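Local coordinates for protein cysteine hydrolase (Vibrio cholerae, PDB 6V98) that is delivered as the type VI secretion effector TseH and probably acts as a papain-like (clan CA) cysteine hydrolase in attacks on competing bacteria, at residues A[5-10]-A[116-121]; A[62-67]-A[143-148]; A[11-16]-A[110-115]; A[82-87]-A[97-102]. All coordinates share one frame; numbering follows the deposited sequence.

Interaction 1 of 4, residues A[5-10]-A[116-121]; sequences DFLIPV and VVLRGK
The guanidinium of Arg-119 lies flat over one face of the Phe-6 ring, while Val-117 CG1 sits at the ring's edge and Asp-5 O at the edge of the guanidinium. The two planes differ by only 7°, and Arg-119 CZ is 3.7 Å from the centroid of the Phe-6 ring, which satisfies the criteria for a stacked cation-pi pair. The Arg-119 chain bends at chi2 (-64°) and chi3 (-63°), leaving CD beside the ring at CD2 and NE over its centre. From there NE donates to Asp-5 O at 3.0 Å, in the guanidinium plane but well above the carbonyl plane. Asp-5 O also accepts a weak bond from Gly-120 N, and Arg-119 NH2 has a further partner in Asp-4 O.

The strands run antiparallel. Leu-7 N to Leu-118 O and Leu-118 N to Leu-7 O, both 2.9 Å, define one hydrogen-bonded pair. On the sheet face opposite the stack, Leu-7 CB meets Leu-118 CB at 4.3 Å, and Pro-9 CD touches Val-116 CG2 at 3.7 Å; helices 154-162 and 176-184 pack over this face. At its end the Asp-5 carboxylate is held by the backbone N-H groups of Gly-52, Phe-122 and Phe-123.

Aliphatic packing under the helices thus backs a probably charged guanidinium on the other face, its rotation limited by an in-plane bond and aromatic support.

Interaction 2 of 4, residues A[62-67]-A[143-148]; sequences YGRYKN and IPYDLD
Tyr-145 OH and Arg-64 NH2 share one water, which lies 2.8 Å from Tyr-145 OH and accepts a weak bond from Arg-64 NH2. The guanidinium is also held from outside, with NH2 donating to Val-19 O and NH1 to Ala-20 O. Its chain crosses the Tyr-145 ring at about a right angle: Arg-64 CG stands 3.9 Å from the ring centroid and 9° off the normal, a CH-pi contact over the face. Further along, Arg-64 CD lies 3.9 Å from Tyr-145 CE1, and the guanidinium plane is tilted 14° from the ring. Tyr-145 has CG anti to its backbone N (chi1 -179°), and its ring lies between Tyr-62 and Arg-64.

Tyr-62 comes to the edge of the Tyr-145 ring, CE2 to CD2 at 3.7 Å, with the two rings oblique to each other. Its hydroxyl lies 3.4 Å from Tyr-145 CA, and a second water, in the plane of the Tyr-62 ring, links OH to Ile-143 O. The ring of His-150 also meets Tyr-62.

Beyond the contact, Asp-146 OD1 accepts from Asp-148 N, forming an Asx turn in the loop that leads to Cys-152 and helix 154-162. Cys-152 was found arsenic-modified, and its place just before a helix is consistent with the papain-like fold, in which the nucleophilic cysteine heads a helix.

Interaction 3 of 4, residues A[11-16]-A[110-115]; sequences VFPDYL and EGRISG
Val-11 and Ser-114 form an antiparallel hydrogen-bonded pair, with Val-11 N to Ser-114 O and Ser-114 N to Val-11 O both 2.8 Å, after which the first chain leaves the sheet in a type I turn from Phe-12 to Tyr-15. Pro-13 in that turn faces the Arg-112 guanidinium: its CG lies over the centre of the flat group, 3.7 Å from Arg-112 CZ. Arg-112 CG stands between the backbone N and the carbonyl carbon (chi1 74°), and the chain then runs extended to NE. There NE forms a salt bridge with Asp-14 OD2 at 3.2 Å, approaching on the syn side but clearly out of the carboxylate plane, with the two flat groups 55° apart. Two waters bind the same residues: one accepts from Asp-14 N and donates to Arg-112 O, the other donates to Asp-14 OD2 and accepts from Arg-112 N.

Phe-12 and Ile-113 lie side by side, CE2 to CG1 at 3.6 Å, and helix 93-107 packs against both. Ser-114 OG is 3.5 Å from Pro-13 CG, and the Ser-114 side chain lies about 5 Å from a bound calcium ion. The geometry is that of two central antiparallel strands parting at a beta turn, where an ion pair and two water bridges replace direct backbone bonding.

Interaction 4 of 4, residues A[82-87]-A[97-102]; sequences SNVTIK and LKVLKE
Ser-82 and Glu-102 fasten a loop to helix 93-107, the helix that packs on the central antiparallel sheet. The tight part is a two-pronged grip by one carboxylate. Ser-82 N donates to Glu-102 OE1 at 2.8 Å, nearly straight at 176°, on the syn lone pair of OE1. Ser-82 OG donates to Glu-102 OE2 over a short 2.5 Å, again on the syn side and 19° out of the carboxylate plane. With OG beside its own backbone N (chi1 -59°), N-H and hydroxyl meet the two oxygens together, and a bidentate pairing of this kind would limit rotation of the carboxylate.

The outer side is exposed and has no directional bond across the contact. Lys-98, fully extended, passes Ser-82 with its aliphatic end: CE is 3.2 Å from Ser-82 OG, whereas NZ lies farther from OG, at 3.7 Å, too long for a hydrogen bond.

Inward, the contact becomes apolar. Val-84 CG1 meets Val-99 CG2 at 3.8 Å, the side chains crossing at about a right angle; Ile-50 touches Val-84 and Ile-48 touches Val-99, both from strand 44-50. Ser-82 O is buried here without a polar partner in the model, and the methyl Val-99 CG2 packs 3.2 Å from it.

Overall arrangement
Interactions 1 and 3 join the same two neighbouring strands, 5-12 and 113-120; the first is the buried stretch, the second the partly buried end where the pairing gives way to turn and water. Interaction 4 sets helix 93-107 against a loop on one side of that sheet and touches both: Ile-86 packs on Phe-6, and Leu-100 on Ile-113. Interaction 2 stands apart, its centre about 24 Å from that of interaction 1, although strand 57-63 belongs to the same sheet. Both 2 and 4 are partly buried, nearer the surface than interaction 1. Regular backbone bonding therefore dominates interaction 1 and carries the strand end of interaction 3, whereas interaction 4 relies on a carboxylate grip and interaction 2 on aromatic contacts and bridging waters.

Interaction 1 of 4, residues A[5-10]-A[116-121]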
loop_
_atom_site.group_PDB
_atom_site.type_symbol
_atom_site.label_atom_id
_atom_site.label_comp_id
_atom_site.label_asym_id
_atom_site.label_seq_id
_atom_site.Cartn_x
_atom_site.Cartn_y
_atom_site.Cartn_z
ATOM N N ASP A 5 -0.282 -0.815 -15.638
ATOM C CA ASP A 5 0.207 -0.202 -14.419
ATOM C C ASP A 5 0.372 -1.260 -13.332
ATOM O O ASP A 5 -0.040 -2.418 -13.483
ATOM C CB ASP A 5 -0.751 0.895 -13.962
ATOM C CG ASP A 5 -0.999 1.927 -15.048
ATOM O OD1 ASP A 5 -0.008 2.437 -15.628
ATOM O OD2 ASP A 5 -2.176 2.218 -15.330
ATOM N N PHE A 6 0.967 -0.841 -12.216
ATOM C CA PHE A 6 1.218 -1.702 -11.071
ATOM C C PHE A 6 0.561 -1.103 -9.839
ATOM O O PHE A 6 0.668 0.104 -9.599
ATOM C CB PHE A 6 2.720 -1.857 -10.763
ATOM C CG PHE A 6 3.555 -2.381 -11.909
ATOM C CD1 PHE A 6 3.883 -1.564 -12.975
ATOM C CD2 PHE A 6 4.061 -3.675 -11.877
ATOM C CE1 PHE A 6 4.692 -2.044 -14.021
ATOM C CE2 PHE A 6 4.864 -4.164 -12.917
ATOM C CZ PHE A 6 5.170 -3.346 -13.985
ATOM N N LEU A 7 -0.112 -1.950 -9.065
ATOM C CA LEU A 7 -0.569 -1.609 -7.719
ATOM C C LEU A 7 -0.024 -2.679 -6.781
ATOM O O LEU A 7 -0.307 -3.869 -6.962
ATOM C CB LEU A 7 -2.101 -1.526 -7.633
ATOM C CG LEU A 7 -2.627 -0.783 -6.399
ATOM C CD1 LEU A 7 -2.389 0.724 -6.561
ATOM C CD2 LEU A 7 -4.116 -1.067 -6.160
ATOM N N ILE A 8 0.781 -2.261 -5.808
ATOM C CA ILE A 8 1.470 -3.188 -4.918
ATOM C C ILE A 8 1.049 -2.881 -3.489
ATOM O O ILE A 8 1.701 -2.066 -2.813
ATOM C CB ILE A 8 2.995 -3.095 -5.080
ATOM C CG1 ILE A 8 3.375 -3.242 -6.553
ATOM C CG2 ILE A 8 3.694 -4.151 -4.231
ATOM C CD1 ILE A 8 4.868 -3.128 -6.799
ATOM N N PRO A 9 -0.050 -3.463 -3.014
ATOM C CA PRO A 9 -0.330 -3.449 -1.577
ATOM C C PRO A 9 0.860 -4.032 -0.841
ATOM O O PRO A 9 1.396 -5.071 -1.231
ATOM C CB PRO A 9 -1.574 -4.339 -1.448
ATOM C CG PRO A 9 -2.234 -4.291 -2.823
ATOM C CD PRO A 9 -1.062 -4.209 -3.781
ATOM N N VAL A 10 1.292 -3.351 0.219
ATOM C CA VAL A 10 2.411 -3.817 1.036
ATOM C C VAL A 10 1.953 -3.859 2.486
ATOM O O VAL A 10 1.309 -2.921 2.963
ATOM C CB VAL A 10 3.663 -2.932 0.855
ATOM C CG1 VAL A 10 4.200 -3.082 -0.583
ATOM C CG2 VAL A 10 3.364 -1.470 1.148
ATOM N N VAL A 116 1.461 -8.078 -2.619
ATOM C CA VAL A 116 0.980 -8.678 -3.858
ATOM C C VAL A 116 1.203 -7.670 -4.969
ATOM O O VAL A 116 1.222 -6.457 -4.733
ATOM C CB VAL A 116 -0.513 -9.090 -3.794
ATOM C CG1 VAL A 116 -0.705 -10.206 -2.784
ATOM C CG2 VAL A 116 -1.413 -7.871 -3.471
ATOM N N VAL A 117 1.350 -8.169 -6.191
ATOM C CA VAL A 117 1.579 -7.318 -7.351
ATOM C C VAL A 117 0.370 -7.446 -8.263
ATOM O O VAL A 117 0.114 -8.515 -8.827
ATOM C CB VAL A 117 2.873 -7.688 -8.084
ATOM C CG1 VAL A 117 3.087 -6.761 -9.250
ATOM C CG2 VAL A 117 4.069 -7.636 -7.111
ATOM N N LEU A 118 -0.368 -6.351 -8.420
ATOM C CA LEU A 118 -1.590 -6.317 -9.208
ATOM C C LEU A 118 -1.352 -5.477 -10.449
ATOM O O LEU A 118 -0.600 -4.503 -10.412
ATOM C CB LEU A 118 -2.743 -5.710 -8.402
ATOM C CG LEU A 118 -2.922 -6.215 -6.978
ATOM C CD1 LEU A 118 -4.009 -5.432 -6.296
ATOM C CD2 LEU A 118 -3.219 -7.714 -6.986
ATOM N N ARG A 119 -2.015 -5.841 -11.541
ATOM C CA ARG A 119 -1.783 -5.187 -12.822
ATOM C C ARG A 119 -3.093 -4.769 -13.475
ATOM O O ARG A 119 -4.091 -5.493 -13.415
ATOM C CB ARG A 119 -1.011 -6.113 -13.783
ATOM C CG ARG A 119 0.346 -6.581 -13.254
ATOM C CD ARG A 119 1.335 -5.436 -13.049
ATOM N NE ARG A 119 1.685 -4.731 -14.283
ATOM C CZ ARG A 119 2.530 -5.197 -15.204
ATOM N NH1 ARG A 119 3.106 -6.380 -15.048
ATOM N NH2 ARG A 119 2.799 -4.481 -16.285
ATOM N N GLY A 120 -3.059 -3.636 -14.159
ATOM C CA GLY A 120 -4.208 -3.172 -14.910
ATOM C C GLY A 120 -3.941 -1.773 -15.416
ATOM O O GLY A 120 -2.873 -1.199 -15.188
ATOM N N LYS A 121 -4.933 -1.229 -16.123
ATOM C CA LYS A 121 -4.858 0.148 -16.611
ATOM C C LYS A 121 -5.633 1.012 -15.629
ATOM O O LYS A 121 -6.864 1.070 -15.684
ATOM C CB LYS A 121 -5.414 0.268 -18.027
ATOM C CG LYS A 121 -4.642 -0.540 -19.065
ATOM C CD LYS A 121 -3.235 0.019 -19.246
ATOM C CE LYS A 121 -2.422 -0.771 -20.260
ATOM N NZ LYS A 121 -3.197 -1.828 -20.961
#

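Interaction 2 of 4, residues A[62-67]-A[143-148]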
loop_
_atom_site.group_PDB
_atom_site.type_symbol
_atom_site.label_atom_id
_atom_site.label_comp_id
_atom_site.label_asym_id
_atom_site.label_seq_id
_atom_site.Cartn_x
_atom_site.Cartn_y
_atom_site.Cartn_z
ATOM N N TYR A 62 -2.819 4.869 5.104
ATOM C CA TYR A 62 -3.809 5.408 6.027
ATOM C C TYR A 62 -3.519 4.867 7.416
ATOM O O TYR A 62 -3.264 3.673 7.579
ATOM C CB TYR A 62 -5.206 5.006 5.587
ATOM C CG TYR A 62 -6.293 5.362 6.574
ATOM C CD1 TYR A 62 -6.722 6.675 6.718
ATOM C CD2 TYR A 62 -6.896 4.381 7.358
ATOM C CE1 TYR A 62 -7.742 7.001 7.618
ATOM C CE2 TYR A 62 -7.900 4.702 8.263
ATOM C CZ TYR A 62 -8.309 6.013 8.382
ATOM O OH TYR A 62 -9.302 6.341 9.259
ATOM N N GLY A 63 -3.549 5.731 8.418
ATOM C CA GLY A 63 -3.182 5.265 9.737
ATOM C C GLY A 63 -3.326 6.372 10.749
ATOM O O GLY A 63 -3.871 7.437 10.459
ATOM N N ARG A 64 -2.813 6.112 11.949
ATOM C CA ARG A 64 -2.957 7.083 13.030
ATOM C C ARG A 64 -1.813 8.093 12.949
ATOM O O ARG A 64 -0.863 8.101 13.733
ATOM C CB ARG A 64 -3.048 6.368 14.371
ATOM C CG ARG A 64 -4.461 5.822 14.596
ATOM C CD ARG A 64 -4.678 5.303 16.001
ATOM N NE ARG A 64 -3.930 4.075 16.238
ATOM C CZ ARG A 64 -4.101 3.294 17.300
ATOM N NH1 ARG A 64 -4.997 3.616 18.227
ATOM N NH2 ARG A 64 -3.375 2.194 17.438
ATOM N N TYR A 65 -1.921 8.951 11.939
ATOM C CA TYR A 65 -0.978 10.031 11.698
ATOM C C TYR A 65 -1.553 11.346 12.190
ATOM O O TYR A 65 -2.766 11.571 12.149
ATOM C CB TYR A 65 -0.636 10.128 10.209
ATOM C CG TYR A 65 -0.114 8.825 9.671
ATOM C CD1 TYR A 65 1.173 8.398 9.974
ATOM C CD2 TYR A 65 -0.905 8.013 8.864
ATOM C CE1 TYR A 65 1.656 7.204 9.492
ATOM C CE2 TYR A 65 -0.428 6.806 8.384
ATOM C CZ TYR A 65 0.851 6.408 8.698
ATOM O OH TYR A 65 1.353 5.207 8.223
ATOM N N LYS A 66 -0.660 12.216 12.657
ATOM C CA LYS A 66 -1.062 13.485 13.248
ATOM C C LYS A 66 -1.742 14.378 12.223
ATOM O O LYS A 66 -1.364 14.400 11.051
ATOM C CB LYS A 66 0.170 14.195 13.811
ATOM C CG LYS A 66 0.470 13.893 15.254
ATOM C CD LYS A 66 0.889 15.175 15.959
ATOM C CE LYS A 66 2.137 14.987 16.785
ATOM N NZ LYS A 66 2.614 16.292 17.328
ATOM N N ASN A 67 -2.741 15.138 12.670
ATOM C CA ASN A 67 -3.392 16.139 11.824
ATOM C C ASN A 67 -3.921 17.240 12.720
ATOM O O ASN A 67 -4.971 17.083 13.363
ATOM C CB ASN A 67 -4.518 15.558 10.973
ATOM C CG ASN A 67 -5.147 16.599 10.038
ATOM O OD1 ASN A 67 -4.846 17.797 10.119
ATOM N ND2 ASN A 67 -6.032 16.142 9.156
ATOM N N ILE A 143 -14.640 9.492 7.885
ATOM C CA ILE A 143 -14.977 8.293 8.667
ATOM C C ILE A 143 -13.870 8.039 9.680
ATOM O O ILE A 143 -12.696 7.926 9.280
ATOM C CB ILE A 143 -15.145 7.082 7.752
ATOM C CG1 ILE A 143 -16.265 7.304 6.735
ATOM C CG2 ILE A 143 -15.444 5.848 8.597
ATOM C CD1 ILE A 143 -17.616 7.367 7.382
ATOM N N PRO A 144 -14.184 7.901 10.968
ATOM C CA PRO A 144 -13.129 7.759 11.979
ATOM C C PRO A 144 -12.365 6.453 11.834
ATOM O O PRO A 144 -12.906 5.424 11.419
ATOM C CB PRO A 144 -13.895 7.781 13.306
ATOM C CG PRO A 144 -15.268 8.313 12.973
ATOM C CD PRO A 144 -15.530 7.913 11.564
ATOM N N TYR A 145 -11.092 6.511 12.222
ATOM C CA TYR A 145 -10.260 5.322 12.305
ATOM C C TYR A 145 -10.906 4.272 13.208
ATOM O O TYR A 145 -11.441 4.591 14.275
ATOM C CB TYR A 145 -8.884 5.704 12.850
ATOM C CG TYR A 145 -7.946 4.532 12.942
ATOM C CD1 TYR A 145 -7.802 3.829 14.135
ATOM C CD2 TYR A 145 -7.229 4.122 11.845
ATOM C CE1 TYR A 145 -6.958 2.744 14.229
ATOM C CE2 TYR A 145 -6.389 3.051 11.929
ATOM C CZ TYR A 145 -6.252 2.358 13.120
ATOM O OH TYR A 145 -5.399 1.272 13.224
ATOM N N ASP A 146 -10.853 3.012 12.776
ATOM C CA ASP A 146 -11.316 1.889 13.587
ATOM C C ASP A 146 -10.364 0.727 13.375
ATOM O O ASP A 146 -10.214 0.249 12.249
ATOM C CB ASP A 146 -12.746 1.469 13.229
ATOM C CG ASP A 146 -13.293 0.407 14.184
ATOM O OD1 ASP A 146 -12.808 -0.745 14.161
ATOM O OD2 ASP A 146 -14.204 0.725 14.967
ATOM N N LEU A 147 -9.735 0.269 14.459
ATOM C CA LEU A 147 -8.685 -0.740 14.342
ATOM C C LEU A 147 -9.164 -1.994 13.620
ATOM O O LEU A 147 -8.366 -2.667 12.953
ATOM C CB LEU A 147 -8.173 -1.096 15.739
ATOM C CG LEU A 147 -6.925 -1.962 15.794
ATOM C CD1 LEU A 147 -5.751 -1.252 15.124
ATOM C CD2 LEU A 147 -6.605 -2.267 17.249
ATOM N N ASP A 148 -10.443 -2.345 13.777
ATOM C CA ASP A 148 -11.038 -3.551 13.198
ATOM C C ASP A 148 -11.522 -3.353 11.763
ATOM O O ASP A 148 -11.306 -4.212 10.897
ATOM C CB ASP A 148 -12.247 -4.001 14.031
ATOM C CG ASP A 148 -11.867 -4.632 15.352
ATOM O OD1 ASP A 148 -10.741 -5.153 15.483
ATOM O OD2 ASP A 148 -12.714 -4.616 16.269
HETATM O O HOH W 1 -10.199 8.639 9.601
HETATM O O HOH W 2 -3.098 1.871 14.679
#

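Interaction 3 of 4, residues A[11-16]-A[110-115]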
loop_
_atom_site.group_PDB
_atom_site.type_symbol
_atom_site.label_atom_id
_atom_site.label_comp_id
_atom_site.label_asym_id
_atom_site.label_seq_id
_atom_site.Cartn_x
_atom_site.Cartn_y
_atom_site.Cartn_z
ATOM N N VAL A 11 2.256 -4.956 3.177
ATOM C CA VAL A 11 1.982 -5.101 4.598
ATOM C C VAL A 11 3.305 -5.332 5.313
ATOM O O VAL A 11 4.195 -6.016 4.795
ATOM C CB VAL A 11 0.991 -6.255 4.870
ATOM C CG1 VAL A 11 0.848 -6.513 6.364
ATOM C CG2 VAL A 11 -0.383 -5.930 4.249
ATOM N N PHE A 12 3.440 -4.732 6.491
ATOM C CA PHE A 12 4.610 -4.888 7.348
ATOM C C PHE A 12 4.154 -5.765 8.500
ATOM O O PHE A 12 3.654 -5.255 9.510
ATOM C CB PHE A 12 5.099 -3.524 7.847
ATOM C CG PHE A 12 5.245 -2.498 6.745
ATOM C CD1 PHE A 12 4.218 -1.601 6.470
ATOM C CD2 PHE A 12 6.409 -2.448 5.977
ATOM C CE1 PHE A 12 4.347 -0.669 5.449
ATOM C CE2 PHE A 12 6.556 -1.519 4.968
ATOM C CZ PHE A 12 5.519 -0.626 4.699
ATOM N N PRO A 13 4.271 -7.091 8.392
ATOM C CA PRO A 13 3.607 -7.961 9.377
ATOM C C PRO A 13 4.196 -7.873 10.767
ATOM O O PRO A 13 3.530 -8.278 11.726
ATOM C CB PRO A 13 3.791 -9.371 8.796
ATOM C CG PRO A 13 4.483 -9.201 7.482
ATOM C CD PRO A 13 5.115 -7.858 7.465
ATOM N N ASP A 14 5.425 -7.382 10.909
ATOM C CA ASP A 14 6.080 -7.303 12.207
ATOM C C ASP A 14 5.990 -5.914 12.826
ATOM O O ASP A 14 6.613 -5.666 13.864
ATOM C CB ASP A 14 7.532 -7.737 12.072
ATOM C CG ASP A 14 7.652 -9.161 11.585
ATOM O OD1 ASP A 14 6.872 -10.015 12.064
ATOM O OD2 ASP A 14 8.506 -9.421 10.720
ATOM N N TYR A 15 5.238 -5.019 12.195
ATOM C CA TYR A 15 4.998 -3.668 12.688
ATOM C C TYR A 15 4.253 -3.718 14.014
ATOM O O TYR A 15 3.307 -4.491 14.178
ATOM C CB TYR A 15 4.178 -2.930 11.633
ATOM C CG TYR A 15 3.926 -1.457 11.811
ATOM C CD1 TYR A 15 4.646 -0.530 11.071
ATOM C CD2 TYR A 15 2.924 -0.999 12.652
ATOM C CE1 TYR A 15 4.397 0.815 11.183
ATOM C CE2 TYR A 15 2.668 0.354 12.777
ATOM C CZ TYR A 15 3.405 1.254 12.038
ATOM O OH TYR A 15 3.161 2.598 12.161
ATOM N N LEU A 16 4.668 -2.883 14.965
ATOM C CA LEU A 16 4.121 -2.923 16.315
ATOM C C LEU A 16 3.230 -1.713 16.538
ATOM O O LEU A 16 3.672 -0.574 16.363
ATOM C CB LEU A 16 5.234 -2.962 17.362
ATOM C CG LEU A 16 5.980 -4.298 17.435
ATOM C CD1 LEU A 16 7.243 -4.180 18.256
ATOM C CD2 LEU A 16 5.071 -5.377 17.995
ATOM N N GLU A 110 11.214 -0.432 9.651
ATOM C CA GLU A 110 12.404 -1.122 9.175
ATOM C C GLU A 110 12.215 -2.630 9.241
ATOM O O GLU A 110 13.144 -3.379 9.545
ATOM C CB GLU A 110 13.655 -0.685 9.951
ATOM C CG GLU A 110 14.009 0.782 9.754
ATOM C CD GLU A 110 15.124 1.230 10.673
ATOM O OE1 GLU A 110 14.839 1.567 11.833
ATOM O OE2 GLU A 110 16.287 1.200 10.242
ATOM N N GLY A 111 10.990 -3.081 8.955
ATOM C CA GLY A 111 10.669 -4.486 8.955
ATOM C C GLY A 111 10.471 -5.031 7.546
ATOM O O GLY A 111 10.534 -4.315 6.545
ATOM N N ARG A 112 10.202 -6.332 7.498
ATOM C CA ARG A 112 9.980 -7.002 6.224
ATOM C C ARG A 112 8.627 -6.612 5.643
ATOM O O ARG A 112 7.737 -6.118 6.341
ATOM C CB ARG A 112 10.053 -8.529 6.376
ATOM C CG ARG A 112 8.837 -9.166 7.060
ATOM C CD ARG A 112 9.072 -10.638 7.386
ATOM N NE ARG A 112 7.991 -11.231 8.185
ATOM C CZ ARG A 112 6.972 -11.922 7.675
ATOM N NH1 ARG A 112 6.869 -12.104 6.360
ATOM N NH2 ARG A 112 6.051 -12.439 8.477
ATOM N N ILE A 113 8.476 -6.861 4.344
ATOM C CA ILE A 113 7.260 -6.543 3.606
ATOM C C ILE A 113 6.681 -7.835 3.056
ATOM O O ILE A 113 7.420 -8.674 2.531
ATOM C CB ILE A 113 7.547 -5.542 2.472
ATOM C CG1 ILE A 113 7.970 -4.195 3.063
ATOM C CG2 ILE A 113 6.331 -5.417 1.511
ATOM C CD1 ILE A 113 8.347 -3.161 2.050
ATOM N N SER A 114 5.372 -8.015 3.223
ATOM C CA SER A 114 4.588 -8.988 2.470
ATOM C C SER A 114 3.681 -8.215 1.525
ATOM O O SER A 114 2.948 -7.337 1.973
ATOM C CB SER A 114 3.740 -9.860 3.403
ATOM O OG SER A 114 4.534 -10.619 4.299
ATOM N N GLY A 115 3.720 -8.532 0.221
ATOM C CA GLY A 115 2.929 -7.791 -0.742
ATOM C C GLY A 115 2.316 -8.688 -1.803
ATOM O O GLY A 115 2.579 -9.891 -1.864
HETATM O O HOH W 3 7.219 -5.991 8.949
HETATM O O HOH W 4 10.557 -7.814 9.934
#

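Interaction 4 of 4, residues A[82-87]-A[97-102]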
loop_
_atom_site.group_PDB
_atom_site.type_symbol
_atom_site.label_atom_id
_atom_site.label_comp_id
_atom_site.label_asym_id
_atom_site.label_seq_id
_atom_site.Cartn_x
_atom_site.Cartn_y
_atom_site.Cartn_z
ATOM N N SER A 82 11.383 7.048 -4.501
ATOM C CA SER A 82 12.030 7.053 -5.803
ATOM C C SER A 82 11.110 6.435 -6.848
ATOM O O SER A 82 10.244 5.615 -6.538
ATOM C CB SER A 82 13.355 6.285 -5.753
ATOM O OG SER A 82 14.248 6.854 -4.804
ATOM N N ASN A 83 11.303 6.838 -8.099
ATOM C CA ASN A 83 10.654 6.139 -9.195
ATOM C C ASN A 83 11.408 4.854 -9.513
ATOM O O ASN A 83 12.604 4.722 -9.237
ATOM C CB ASN A 83 10.588 7.020 -10.437
ATOM C CG ASN A 83 9.710 8.231 -10.226
ATOM O OD1 ASN A 83 8.753 8.177 -9.461
ATOM N ND2 ASN A 83 10.035 9.326 -10.895
ATOM N N VAL A 84 10.699 3.905 -10.106
ATOM C CA VAL A 84 11.305 2.662 -10.541
ATOM C C VAL A 84 11.677 2.777 -12.015
ATOM O O VAL A 84 11.262 3.695 -12.719
ATOM C CB VAL A 84 10.379 1.447 -10.294
ATOM C CG1 VAL A 84 10.058 1.320 -8.812
ATOM C CG2 VAL A 84 9.092 1.561 -11.121
ATOM N N THR A 85 12.468 1.824 -12.491
ATOM C CA THR A 85 12.820 1.711 -13.898
ATOM C C THR A 85 12.052 0.552 -14.507
ATOM O O THR A 85 12.065 -0.557 -13.964
ATOM C CB THR A 85 14.319 1.491 -14.075
ATOM O OG1 THR A 85 15.025 2.557 -13.427
ATOM C CG2 THR A 85 14.673 1.457 -15.561
ATOM N N ILE A 86 11.368 0.815 -15.611
ATOM C CA ILE A 86 10.668 -0.216 -16.356
ATOM C C ILE A 86 11.533 -0.585 -17.549
ATOM O O ILE A 86 11.990 0.294 -18.288
ATOM C CB ILE A 86 9.280 0.254 -16.820
ATOM C CG1 ILE A 86 8.481 0.890 -15.679
ATOM C CG2 ILE A 86 8.520 -0.925 -17.416
ATOM C CD1 ILE A 86 8.126 -0.057 -14.569
ATOM N N LYS A 87 11.767 -1.880 -17.733
ATOM C CA LYS A 87 12.568 -2.383 -18.843
ATOM C C LYS A 87 11.804 -3.535 -19.476
ATOM O O LYS A 87 11.595 -4.569 -18.836
ATOM C CB LYS A 87 13.948 -2.830 -18.366
ATOM C CG LYS A 87 14.704 -3.671 -19.380
ATOM C CD LYS A 87 16.093 -3.122 -19.622
ATOM C CE LYS A 87 16.746 -3.795 -20.821
ATOM N NZ LYS A 87 15.971 -3.550 -22.070
ATOM N N LEU A 97 13.894 -2.601 -5.293
ATOM C CA LEU A 97 14.557 -2.713 -3.995
ATOM C C LEU A 97 14.779 -1.345 -3.358
ATOM O O LEU A 97 14.671 -1.197 -2.136
ATOM C CB LEU A 97 15.909 -3.429 -4.139
ATOM C CG LEU A 97 15.976 -4.956 -4.095
ATOM C CD1 LEU A 97 17.356 -5.425 -4.571
ATOM C CD2 LEU A 97 15.678 -5.466 -2.689
ATOM N N LYS A 98 15.122 -0.339 -4.163
ATOM C CA LYS A 98 15.370 0.989 -3.611
ATOM C C LYS A 98 14.100 1.569 -3.006
ATOM O O LYS A 98 14.135 2.175 -1.928
ATOM C CB LYS A 98 15.920 1.911 -4.698
ATOM C CG LYS A 98 16.258 3.298 -4.214
ATOM C CD LYS A 98 16.897 4.106 -5.317
ATOM C CE LYS A 98 17.168 5.514 -4.851
ATOM N NZ LYS A 98 17.693 6.338 -5.970
ATOM N N VAL A 99 12.962 1.366 -3.679
ATOM C CA VAL A 99 11.680 1.842 -3.173
ATOM C C VAL A 99 11.266 1.062 -1.936
ATOM O O VAL A 99 10.721 1.630 -0.986
ATOM C CB VAL A 99 10.607 1.742 -4.273
ATOM C CG1 VAL A 99 9.199 2.002 -3.695
ATOM C CG2 VAL A 99 10.919 2.717 -5.396
ATOM N N LEU A 100 11.475 -0.258 -1.943
ATOM C CA LEU A 100 11.038 -1.059 -0.807
ATOM C C LEU A 100 11.815 -0.673 0.443
ATOM O O LEU A 100 11.237 -0.527 1.526
ATOM C CB LEU A 100 11.193 -2.545 -1.120
ATOM C CG LEU A 100 10.226 -3.074 -2.199
ATOM C CD1 LEU A 100 10.497 -4.544 -2.510
ATOM C CD2 LEU A 100 8.751 -2.859 -1.784
ATOM N N LYS A 101 13.127 -0.485 0.306
ATOM C CA LYS A 101 13.917 -0.013 1.437
ATOM C C LYS A 101 13.416 1.339 1.941
ATOM O O LYS A 101 13.332 1.566 3.156
ATOM C CB LYS A 101 15.384 0.082 1.036
ATOM C CG LYS A 101 16.312 0.180 2.213
ATOM C CD LYS A 101 17.759 0.073 1.773
ATOM C CE LYS A 101 18.569 -0.647 2.836
ATOM N NZ LYS A 101 18.902 0.253 3.964
ATOM N N GLU A 102 13.113 2.263 1.027
ATOM C CA GLU A 102 12.590 3.566 1.433
ATOM C C GLU A 102 11.312 3.404 2.242
ATOM O O GLU A 102 11.163 3.989 3.322
ATOM C CB GLU A 102 12.342 4.442 0.200
ATOM C CG GLU A 102 13.631 4.934 -0.489
ATOM C CD GLU A 102 13.357 5.622 -1.820
ATOM O OE1 GLU A 102 12.276 5.389 -2.383
ATOM O OE2 GLU A 102 14.215 6.386 -2.308
#